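Local coordinates for protein lactaldehyde dehydrogenase (Methanocaldococcus jannaschii, PDB 3PQA) that oxidises lactaldehyde to lactate with NAD, which it prefers over NADP, as a step in the biosynthesis of coenzyme F420, at residues K57-Q68 with I179-V189. Sequence-based numbering, arbitrary orientation. Where two conformers were deposited one is given.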
ATOM      1  N   LYS B  57     -20.509  13.388  -5.883  1.00 14.53           N
ATOM      2  CA  LYS B  57     -21.344  14.156  -4.952  1.00 16.81           C
ATOM      3  C   LYS B  57     -20.652  14.402  -3.600  1.00 13.86           C
ATOM      4  O   LYS B  57     -20.601  15.541  -3.122  1.00 13.79           O
ATOM      5  CB  LYS B  57     -22.702  13.487  -4.754  1.00 23.51           C
ATOM      6  CG  LYS B  57     -23.710  14.417  -4.090  1.00 26.22           C
ATOM      7  CD  LYS B  57     -25.113  14.210  -4.629  1.00 25.91           C
ATOM      8  CE  LYS B  57     -25.320  14.880  -5.977  1.00 26.68           C
ATOM      9  NZ  LYS B  57     -26.781  15.025  -6.226  1.00 26.52           N
ATOM     10  N   ARG B  58     -20.101  13.343  -3.003  1.00 12.39           N
ATOM     11  CA  ARG B  58     -19.309  13.485  -1.777  1.00 12.86           C
ATOM     12  C   ARG B  58     -18.148  14.461  -1.950  1.00 11.49           C
ATOM     13  O   ARG B  58     -17.931  15.334  -1.097  1.00 12.22           O
ATOM     14  CB  ARG B  58     -18.811  12.122  -1.285  1.00 18.10           C
ATOM     15  CG  ARG B  58     -19.859  11.313  -0.549  1.00 21.04           C
ATOM     16  CD  ARG B  58     -19.367   9.902  -0.302  1.00 20.57           C
ATOM     17  NE  ARG B  58     -19.510   9.055  -1.487  1.00 22.24           N
ATOM     18  CZ  ARG B  58     -18.934   7.867  -1.642  1.00 22.01           C
ATOM     19  NH1 ARG B  58     -19.158   7.164  -2.752  1.00 22.67           N
ATOM     20  NH2 ARG B  58     -18.141   7.373  -0.694  1.00 22.43           N
ATOM     21  N   TYR B  59     -17.410  14.308  -3.053  1.00 11.35           N
ATOM     22  CA  TYR B  59     -16.299  15.190  -3.367  1.00 12.13           C
ATOM     23  C   TYR B  59     -16.794  16.644  -3.410  1.00 12.10           C
ATOM     24  O   TYR B  59     -16.210  17.531  -2.770  1.00 12.80           O
ATOM     25  CB  TYR B  59     -15.660  14.774  -4.701  1.00 14.71           C
ATOM     26  CG  TYR B  59     -14.618  15.741  -5.213  1.00 16.00           C
ATOM     27  CD1 TYR B  59     -13.281  15.612  -4.853  1.00 15.14           C
ATOM     28  CD2 TYR B  59     -14.976  16.782  -6.072  1.00 15.18           C
ATOM     29  CE1 TYR B  59     -12.319  16.515  -5.325  1.00 16.24           C
ATOM     30  CE2 TYR B  59     -14.030  17.679  -6.552  1.00 16.24           C
ATOM     31  CZ  TYR B  59     -12.706  17.540  -6.174  1.00 15.39           C
ATOM     32  OH  TYR B  59     -11.780  18.445  -6.640  1.00 16.47           O
ATOM     33  N   ASN B  60     -17.867  16.873  -4.163  1.00 12.35           N
ATOM     34  CA  ASN B  60     -18.406  18.223  -4.315  1.00 13.19           C
ATOM     35  C   ASN B  60     -18.832  18.847  -2.998  1.00 12.25           C
ATOM     36  O   ASN B  60     -18.536  20.024  -2.741  1.00 12.79           O
ATOM     37  CB  ASN B  60     -19.573  18.239  -5.308  1.00 15.50           C
ATOM     38  CG  ASN B  60     -19.110  18.081  -6.745  1.00 15.61           C
ATOM     39  OD1 ASN B  60     -17.945  18.339  -7.061  1.00 15.78           O
ATOM     40  ND2 ASN B  60     -20.022  17.651  -7.626  1.00 15.79           N
ATOM     41  N   ILE B  61     -19.512  18.058  -2.164  1.00 11.93           N
ATOM     42  CA  ILE B  61     -19.982  18.520  -0.849  1.00 12.43           C
ATOM     43  C   ILE B  61     -18.798  18.904   0.025  1.00 11.53           C
ATOM     44  O   ILE B  61     -18.777  19.976   0.635  1.00 12.39           O
ATOM     45  CB  ILE B  61     -20.832  17.454  -0.134  1.00 14.42           C
ATOM     46  CG1 ILE B  61     -22.191  17.309  -0.816  1.00 14.60           C
ATOM     47  CG2 ILE B  61     -21.024  17.814   1.351  1.00 14.60           C
ATOM     48  CD1 ILE B  61     -22.914  16.035  -0.438  1.00 14.70           C
ATOM     49  N   LEU B  62     -17.789  18.034   0.057  1.00 11.46           N
ATOM     50  CA  LEU B  62     -16.590  18.305   0.865  1.00 11.71           C
ATOM     51  C   LEU B  62     -15.852  19.582   0.387  1.00 11.55           C
ATOM     52  O   LEU B  62     -15.463  20.428   1.199  1.00 11.17           O
ATOM     53  CB  LEU B  62     -15.665  17.077   0.889  1.00 12.18           C
ATOM     54  CG  LEU B  62     -16.291  15.897   1.659  1.00 12.29           C
ATOM     55  CD1 LEU B  62     -15.583  14.573   1.362  1.00 12.30           C
ATOM     56  CD2 LEU B  62     -16.350  16.153   3.179  1.00 12.27           C
ATOM     57  N   MET B  63     -15.680  19.718  -0.931  1.00 12.25           N
ATOM     58  CA  MET B  63     -15.025  20.894  -1.491  1.00 12.78           C
ATOM     59  C   MET B  63     -15.809  22.173  -1.217  1.00 12.14           C
ATOM     60  O   MET B  63     -15.211  23.218  -0.933  1.00 12.64           O
ATOM     61  CB  MET B  63     -14.756  20.726  -2.989  1.00 15.43           C
ATOM     62  CG  MET B  63     -13.644  19.713  -3.295  1.00 16.55           C
ATOM     63  SD  MET B  63     -12.047  20.078  -2.521  1.00 15.89           S
ATOM     64  CE  MET B  63     -11.556  21.560  -3.366  1.00 16.72           C
ATOM     65  N   ASN B  64     -17.132  22.082  -1.267  1.00 12.45           N
ATOM     66  CA  ASN B  64     -17.956  23.258  -1.020  1.00 14.21           C
ATOM     67  C   ASN B  64     -17.942  23.672   0.441  1.00 14.47           C
ATOM     68  O   ASN B  64     -17.964  24.848   0.740  1.00 15.05           O
ATOM     69  CB  ASN B  64     -19.384  23.091  -1.537  1.00 16.75           C
ATOM     70  CG  ASN B  64     -20.185  24.391  -1.457  1.00 16.83           C
ATOM     71  OD1 ASN B  64     -21.028  24.541  -0.601  1.00 17.00           O
ATOM     72  ND2 ASN B  64     -19.900  25.327  -2.352  1.00 17.00           N
ATOM     73  N   ILE B  65     -17.868  22.705   1.345  1.00 13.48           N
ATOM     74  CA  ILE B  65     -17.704  23.020   2.766  1.00 12.71           C
ATOM     75  C   ILE B  65     -16.391  23.777   2.952  1.00 12.47           C
ATOM     76  O   ILE B  65     -16.360  24.837   3.610  1.00 13.45           O
ATOM     77  CB  ILE B  65     -17.777  21.750   3.647  1.00 13.04           C
ATOM     78  CG1 ILE B  65     -19.225  21.228   3.694  1.00 12.76           C
ATOM     79  CG2 ILE B  65     -17.270  22.038   5.058  1.00 12.75           C
ATOM     80  CD1 ILE B  65     -19.376  19.827   4.225  1.00 13.13           C
ATOM     81  N   ALA B  66     -15.316  23.262   2.354  1.00 12.81           N
ATOM     82  CA  ALA B  66     -14.028  23.948   2.417  1.00 12.92           C
ATOM     83  C   ALA B  66     -14.120  25.365   1.856  1.00 13.36           C
ATOM     84  O   ALA B  66     -13.565  26.304   2.428  1.00 13.37           O
ATOM     85  CB  ALA B  66     -12.956  23.159   1.684  1.00 13.33           C
ATOM     86  N   LYS B  67     -14.811  25.516   0.723  1.00 14.54           N
ATOM     87  CA  LYS B  67     -14.942  26.825   0.101  1.00 16.51           C
ATOM     88  C   LYS B  67     -15.654  27.803   1.036  1.00 14.68           C
ATOM     89  O   LYS B  67     -15.200  28.932   1.217  1.00 14.68           O
ATOM     90  CB  LYS B  67     -15.667  26.724  -1.241  1.00 20.67           C
ATOM     91  CG  LYS B  67     -15.768  28.045  -1.991  1.00 22.21           C
ATOM     92  CD  LYS B  67     -16.315  27.832  -3.382  1.00 22.14           C
ATOM     93  CE  LYS B  67     -16.620  29.161  -4.063  1.00 22.52           C
ATOM     94  NZ  LYS B  67     -17.971  29.695  -3.681  1.00 22.86           N
ATOM     95  N   GLN B  68     -16.757  27.368   1.636  1.00 14.50           N
ATOM     96  CA  GLN B  68     -17.500  28.236   2.567  1.00 15.13           C
ATOM     97  C   GLN B  68     -16.701  28.654   3.808  1.00 14.72           C
ATOM     98  O   GLN B  68     -16.789  29.812   4.247  1.00 14.98           O
ATOM     99  CB  GLN B  68     -18.786  27.577   3.023  1.00 16.26           C
ATOM    100  CG  GLN B  68     -19.846  27.402   1.941  1.00 16.77           C
ATOM    101  CD  GLN B  68     -21.073  26.773   2.529  1.00 16.57           C
ATOM    102  OE1 GLN B  68     -21.745  27.377   3.365  1.00 16.88           O
ATOM    103  NE2 GLN B  68     -21.345  25.532   2.150  1.00 16.87           N
ATOM    104  N   ILE B 179     -23.031  25.754   7.370  1.00 12.74           N
ATOM    105  CA  ILE B 179     -22.181  25.533   6.188  1.00 13.68           C
ATOM    106  C   ILE B 179     -22.423  24.158   5.540  1.00 13.49           C
ATOM    107  O   ILE B 179     -22.568  24.059   4.312  1.00 13.27           O
ATOM    108  CB  ILE B 179     -20.675  25.734   6.529  1.00 15.60           C
ATOM    109  CG1 ILE B 179     -20.353  27.229   6.628  1.00 16.36           C
ATOM    110  CG2 ILE B 179     -19.758  25.043   5.502  1.00 16.38           C
ATOM    111  CD1 ILE B 179     -18.989  27.536   7.232  1.00 16.20           C
ATOM    112  N   ILE B 180     -22.484  23.110   6.365  1.00 13.96           N
ATOM    113  CA  ILE B 180     -22.787  21.752   5.882  1.00 14.84           C
ATOM    114  C   ILE B 180     -24.186  21.716   5.258  1.00 14.80           C
ATOM    115  O   ILE B 180     -24.361  21.191   4.156  1.00 14.72           O
ATOM    116  CB  ILE B 180     -22.662  20.691   7.018  1.00 16.06           C
ATOM    117  CG1 ILE B 180     -21.198  20.563   7.446  1.00 16.13           C
ATOM    118  CG2 ILE B 180     -23.223  19.317   6.568  1.00 16.07           C
ATOM    119  CD1 ILE B 180     -20.966  19.932   8.801  1.00 16.16           C
ATOM    120  N   GLU B 181     -25.166  22.300   5.952  1.00 15.42           N
ATOM    121  CA  GLU B 181     -26.527  22.425   5.415  1.00 18.08           C
ATOM    122  C   GLU B 181     -26.543  23.093   4.023  1.00 15.67           C
ATOM    123  O   GLU B 181     -27.215  22.618   3.116  1.00 15.43           O
ATOM    124  CB  GLU B 181     -27.421  23.163   6.422  1.00 23.73           C
ATOM    125  CG  GLU B 181     -28.868  23.353   5.982  1.00 28.20           C
ATOM    126  CD  GLU B 181     -29.691  24.172   6.967  1.00 25.65           C
ATOM    127  OE1 GLU B 181     -29.433  24.099   8.192  1.00 28.65           O
ATOM    128  OE2 GLU B 181     -30.603  24.892   6.507  1.00 28.74           O
ATOM    129  N   ASN B 182     -25.798  24.184   3.853  1.00 15.36           N
ATOM    130  CA  ASN B 182     -25.708  24.865   2.550  1.00 16.27           C
ATOM    131  C   ASN B 182     -25.164  23.961   1.440  1.00 15.68           C
ATOM    132  O   ASN B 182     -25.668  23.971   0.314  1.00 15.60           O
ATOM    133  CB  ASN B 182     -24.837  26.115   2.645  1.00 17.96           C
ATOM    134  CG  ASN B 182     -25.467  27.207   3.489  1.00 18.24           C
ATOM    135  OD1 ASN B 182     -26.684  27.276   3.630  1.00 18.21           O
ATOM    136  ND2 ASN B 182     -24.634  28.063   4.060  1.00 18.19           N
ATOM    137  N   ALA B 183     -24.130  23.193   1.772  1.00 15.00           N
ATOM    138  CA  ALA B 183     -23.520  22.258   0.824  1.00 14.35           C
ATOM    139  C   ALA B 183     -24.472  21.142   0.439  1.00 14.27           C
ATOM    140  O   ALA B 183     -24.555  20.763  -0.738  1.00 15.01           O
ATOM    141  CB  ALA B 183     -22.254  21.676   1.405  1.00 14.24           C
ATOM    142  N   LEU B 184     -25.179  20.607   1.430  1.00 13.83           N
ATOM    143  CA  LEU B 184     -26.151  19.546   1.188  1.00 14.36           C
ATOM    144  C   LEU B 184     -27.275  20.037   0.262  1.00 14.68           C
ATOM    145  O   LEU B 184     -27.623  19.366  -0.714  1.00 14.85           O
ATOM    146  CB  LEU B 184     -26.719  19.010   2.510  1.00 15.10           C
ATOM    147  CG  LEU B 184     -25.735  18.252   3.413  1.00 15.18           C
ATOM    148  CD1 LEU B 184     -26.379  17.898   4.756  1.00 15.16           C
ATOM    149  CD2 LEU B 184     -25.169  16.999   2.720  1.00 15.17           C
ATOM    150  N   LYS B 185     -27.800  21.222   0.555  1.00 15.72           N
ATOM    151  CA  LYS B 185     -28.842  21.841  -0.273  1.00 17.70           C
ATOM    152  C   LYS B 185     -28.387  22.047  -1.714  1.00 17.15           C
ATOM    153  O   LYS B 185     -29.125  21.738  -2.653  1.00 17.19           O
ATOM    154  CB  LYS B 185     -29.271  23.176   0.332  1.00 21.03           C
ATOM    155  CG  LYS B 185     -30.170  23.011   1.530  1.00 22.44           C
ATOM    156  CD  LYS B 185     -30.580  24.346   2.123  1.00 22.11           C
ATOM    157  CE  LYS B 185     -31.608  24.133   3.223  1.00 22.68           C
ATOM    158  NZ  LYS B 185     -31.522  25.190   4.267  1.00 22.59           N
ATOM    159  N   LYS B 186     -27.173  22.568  -1.874  1.00 17.93           N
ATOM    160  CA  LYS B 186     -26.589  22.831  -3.187  1.00 19.69           C
ATOM    161  C   LYS B 186     -26.560  21.577  -4.070  1.00 19.72           C
ATOM    162  O   LYS B 186     -26.817  21.659  -5.270  1.00 19.72           O
ATOM    163  CB  LYS B 186     -25.186  23.412  -3.021  1.00 22.94           C
ATOM    164  CG  LYS B 186     -24.471  23.800  -4.303  1.00 23.74           C
ATOM    165  CD  LYS B 186     -23.164  24.523  -3.986  1.00 23.95           C
ATOM    166  CE  LYS B 186     -22.377  24.861  -5.249  1.00 24.00           C
ATOM    167  NZ  LYS B 186     -23.085  25.880  -6.065  1.00 24.34           N
ATOM    168  N   TYR B 187     -26.278  20.422  -3.465  1.00 20.39           N
ATOM    169  CA  TYR B 187     -26.110  19.173  -4.217  1.00 21.60           C
ATOM    170  C   TYR B 187     -27.269  18.186  -4.030  1.00 19.70           C
ATOM    171  O   TYR B 187     -27.127  16.992  -4.297  1.00 19.45           O
ATOM    172  CB  TYR B 187     -24.728  18.558  -3.928  1.00 27.11           C
ATOM    173  CG  TYR B 187     -23.604  19.460  -4.401  1.00 30.51           C
ATOM    174  CD1 TYR B 187     -22.876  20.240  -3.501  1.00 27.88           C
ATOM    175  CD2 TYR B 187     -23.299  19.567  -5.759  1.00 27.88           C
ATOM    176  CE1 TYR B 187     -21.861  21.088  -3.946  1.00 30.81           C
ATOM    177  CE2 TYR B 187     -22.295  20.409  -6.213  1.00 30.79           C
ATOM    178  CZ  TYR B 187     -21.575  21.165  -5.305  1.00 28.20           C
ATOM    179  OH  TYR B 187     -20.577  21.994  -5.764  1.00 30.94           O
ATOM    180  N   ASN B 188     -28.405  18.722  -3.571  1.00 20.03           N
ATOM    181  CA  ASN B 188     -29.682  18.002  -3.446  0.50 20.59           C
ATOM    182  C   ASN B 188     -29.668  16.755  -2.560  1.00 18.58           C
ATOM    183  O   ASN B 188     -30.278  15.732  -2.881  1.00 18.57           O
ATOM    184  CB  ASN B 188     -30.272  17.711  -4.829  0.50 24.84           C
ATOM    185  CG  ASN B 188     -30.425  18.963  -5.650  0.50 24.86           C
ATOM    186  OD1 ASN B 188     -30.895  19.988  -5.150  0.50 25.35           O
ATOM    187  ND2 ASN B 188     -30.012  18.902  -6.908  0.50 25.40           N
ATOM    188  N   VAL B 189     -28.986  16.868  -1.424  1.00 17.36           N
ATOM    189  CA  VAL B 189     -28.948  15.802  -0.452  1.00 16.94           C
ATOM    190  C   VAL B 189     -29.800  16.230   0.738  1.00 17.55           C
ATOM    191  O   VAL B 189     -29.714  17.387   1.166  1.00 17.48           O
ATOM    192  CB  VAL B 189     -27.487  15.503  -0.013  1.00 16.59           C
ATOM    193  CG1 VAL B 189     -27.438  14.417   1.058  1.00 16.93           C
ATOM    194  CG2 VAL B 189     -26.649  15.121  -1.234  1.00 16.88           C
TER
HETATM  195  O   HOH W   1     -17.909  21.911  -4.768  1.00 25.12           O
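The carboxamide of Q68 bridges to helix 179-186 through both of its polar atoms. Its NE2 donates to the backbone O of I179 (2.9 Å), and its OE1 accepts from N182 ND2 (3.0 Å) in a nearly straight bond, N-H...O 166°, lying in the amide plane of N182. I179 O also takes the helical N-H of A183. N64 OD1 is a second acceptor for Q68 NE2, at 2.9 Å; both NE2 bonds are bent, and NE2 comes from above the N64 carbonyl plane, yet the pair probably helps fix the amide's rotation. Replacing Q68 by alanine is likely to cost N182 ND2 its acceptor, N64 OD1 its donor and I179 O its second donor. At the other end K57, with CG anti to the backbone N (chi1 -165°) and the chain bent beyond it, brings NZ to Y187 O (2.8 Å), within the Schellman motif whose C-prime residue is N188. N60 CB sits over one face of the Y187 ring, 3.7 Å from its centroid, a CH-pi contact; K186 CG covers the opposite face and N64 CB meets the edge. One water joins Y187 OH to N60 O. Between these ends A183 is a knob among I61, N64, I65 and Q68. I61 CD1 touches L184 CD2 and V189 CG2, while I65 packs on I179 CG2 and I180 CG1. The segment axes approach to 8.9 Å, their N-to-C directions 138° apart. I65 and I180 also touch helix 145-156, and I65 touches F102 of helix 88-111; helix 171-186 links the parallel neighbouring strands 160-165 and 194-196, a beta-alpha-beta crossover of the NAD-binding domain.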